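Local structure of disulfide oxidoreductase (Xylella fastidiosa, 2REM) at residues Q48-G51 / A52-A55. The protein probably catalyses thiol-disulfide exchange in the periplasm, as a thioredoxin-fold oxidoreductase of the DsbA subfamily. Residues are numbered along the deposited sequence; the frame is centred on the assembly and turned at random.
Sequences QAWG and ARQA
At the C-terminal end of helix 38-52, the helix that follows Cys37 and carries Cys40, the probable redox-active CxxC pair of the thioredoxin fold, Trp50 is overlaid by Gln54 and edged by Arg53 as the chain turns toward strand 58-64. Ala52 N still makes an i-to-i+4 bond to Gln48 O (3.0 Å), whereas Gln54 N reaches back three residues to Gly51 O (3.3 Å), lying well above that carbonyl's plane. Between them Arg53 N divides weak bonds between Ala49 O and Trp50 O. Trp50 holds CG anti to its own N (chi1 176°), which places one indole face against Gln54. CG of Gln54 sits 3.7 Å from the centroid of the six-membered ring of Trp50, 9° off its normal, a CH-pi contact. Beyond it the amide stacks at 12° to the indole plane. The Arg53 chain bends at chi3, bringing NH2 to 3.5 Å from Trp50 CD1 at the ring edge; the guanidinium stands almost perpendicular to the indole, one face over Trp50 CA. Trp50 NE1 donates to Asp180 OD1 of helix 172-190, whose Leu176 and Thr179 touch the Trp50 side chain. The bond to Asp180 and the cover from Gln54 would both restrict indole rotation, while Arg53 adds an edge contact without cation-pi stacking.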
ATOM      1  N   GLN A  48       3.023  10.302   0.048  1.00 19.22           N
ATOM      2  CA  GLN A  48       2.245  10.839  -1.057  1.00 20.51           C
ATOM      3  C   GLN A  48       2.992  11.967  -1.723  1.00 21.10           C
ATOM      4  O   GLN A  48       3.004  12.063  -2.949  1.00 21.31           O
ATOM      5  CB  GLN A  48       0.826  11.243  -0.633  1.00 21.41           C
ATOM      6  CG  GLN A  48      -0.049  10.056  -0.134  1.00 21.23           C
ATOM      7  CD  GLN A  48      -0.430   8.990  -1.191  1.00 24.72           C
ATOM      8  OE1 GLN A  48      -0.676   7.836  -0.836  1.00 27.28           O
ATOM      9  NE2 GLN A  48      -0.499   9.373  -2.462  1.00 24.07           N
ATOM     10  N   ALA A  49       3.660  12.801  -0.925  1.00 21.90           N
ATOM     11  CA  ALA A  49       4.439  13.891  -1.481  1.00 23.68           C
ATOM     12  C   ALA A  49       5.554  13.341  -2.367  1.00 23.31           C
ATOM     13  O   ALA A  49       5.797  13.848  -3.478  1.00 24.35           O
ATOM     14  CB  ALA A  49       5.017  14.766  -0.368  1.00 24.61           C
ATOM     15  N   TRP A  50       6.234  12.323  -1.853  1.00 20.99           N
ATOM     16  CA  TRP A  50       7.278  11.625  -2.587  1.00 20.98           C
ATOM     17  C   TRP A  50       6.710  11.071  -3.903  1.00 20.26           C
ATOM     18  O   TRP A  50       7.285  11.258  -4.959  1.00 20.41           O
ATOM     19  CB  TRP A  50       7.864  10.504  -1.718  1.00 19.56           C
ATOM     20  CG  TRP A  50       8.878   9.664  -2.433  1.00 19.82           C
ATOM     21  CD1 TRP A  50      10.232   9.829  -2.437  1.00 21.44           C
ATOM     22  CD2 TRP A  50       8.607   8.535  -3.254  1.00 18.90           C
ATOM     23  NE1 TRP A  50      10.823   8.851  -3.203  1.00 20.82           N
ATOM     24  CE2 TRP A  50       9.846   8.046  -3.717  1.00 19.16           C
ATOM     25  CE3 TRP A  50       7.429   7.877  -3.641  1.00 18.23           C
ATOM     26  CZ2 TRP A  50       9.938   6.944  -4.568  1.00 16.88           C
ATOM     27  CZ3 TRP A  50       7.523   6.785  -4.474  1.00 18.45           C
ATOM     28  CH2 TRP A  50       8.774   6.337  -4.934  1.00 17.54           C
ATOM     29  N   GLY A  51       5.552  10.432  -3.829  1.00 19.82           N
ATOM     30  CA  GLY A  51       4.891   9.887  -5.018  1.00 21.10           C
ATOM     31  C   GLY A  51       4.677  10.944  -6.092  1.00 22.85           C
ATOM     32  O   GLY A  51       4.928  10.704  -7.278  1.00 23.80           O
ATOM     33  N   ALA A  52       4.257  12.129  -5.668  1.00 24.32           N
ATOM     34  CA  ALA A  52       3.956  13.232  -6.587  1.00 26.10           C
ATOM     35  C   ALA A  52       5.213  13.825  -7.199  1.00 27.54           C
ATOM     36  O   ALA A  52       5.158  14.445  -8.251  1.00 30.17           O
ATOM     37  CB  ALA A  52       3.166  14.309  -5.869  1.00 27.12           C
ATOM     38  N   ARG A  53       6.339  13.657  -6.520  1.00 27.00           N
ATOM     39  CA  ARG A  53       7.629  14.143  -6.991  1.00 28.14           C
ATOM     40  C   ARG A  53       8.297  13.231  -8.045  1.00 27.12           C
ATOM     41  O   ARG A  53       9.325  13.602  -8.606  1.00 27.04           O
ATOM     42  CB  ARG A  53       8.590  14.256  -5.799  1.00 28.71           C
ATOM     43  CG  ARG A  53       8.446  15.527  -4.975  1.00 33.03           C
ATOM     44  CD  ARG A  53       9.704  15.803  -4.141  1.00 35.54           C
ATOM     45  NE  ARG A  53      10.225  14.646  -3.397  1.00 35.67           N
ATOM     46  CZ  ARG A  53       9.774  14.230  -2.213  1.00 36.12           C
ATOM     47  NH1 ARG A  53       8.744  14.824  -1.620  1.00 35.08           N
ATOM     48  NH2 ARG A  53      10.347  13.189  -1.622  1.00 36.57           N
ATOM     49  N   GLN A  54       7.750  12.041  -8.283  1.00 24.29           N
ATOM     50  CA  GLN A  54       8.462  11.031  -9.093  1.00 23.85           C
ATOM     51  C   GLN A  54       8.335  11.271 -10.589  1.00 25.13           C
ATOM     52  O   GLN A  54       7.328  11.808 -11.042  1.00 25.95           O
ATOM     53  CB  GLN A  54       7.994   9.615  -8.756  1.00 22.02           C
ATOM     54  CG  GLN A  54       8.301   9.188  -7.326  1.00 20.73           C
ATOM     55  CD  GLN A  54       9.731   9.523  -6.934  1.00 22.24           C
ATOM     56  OE1 GLN A  54       9.967  10.349  -6.042  1.00 23.03           O
ATOM     57  NE2 GLN A  54      10.693   8.915  -7.623  1.00 17.16           N
ATOM     58  N   ALA A  55       9.353  10.864 -11.346  1.00 25.43           N
ATOM     59  CA  ALA A  55       9.285  10.888 -12.813  1.00 26.65           C
ATOM     60  C   ALA A  55       8.177   9.965 -13.333  1.00 25.76           C
ATOM     61  O   ALA A  55       7.632   9.147 -12.583  1.00 23.66           O
ATOM     62  CB  ALA A  55      10.644  10.542 -13.429  1.00 27.71           C
TER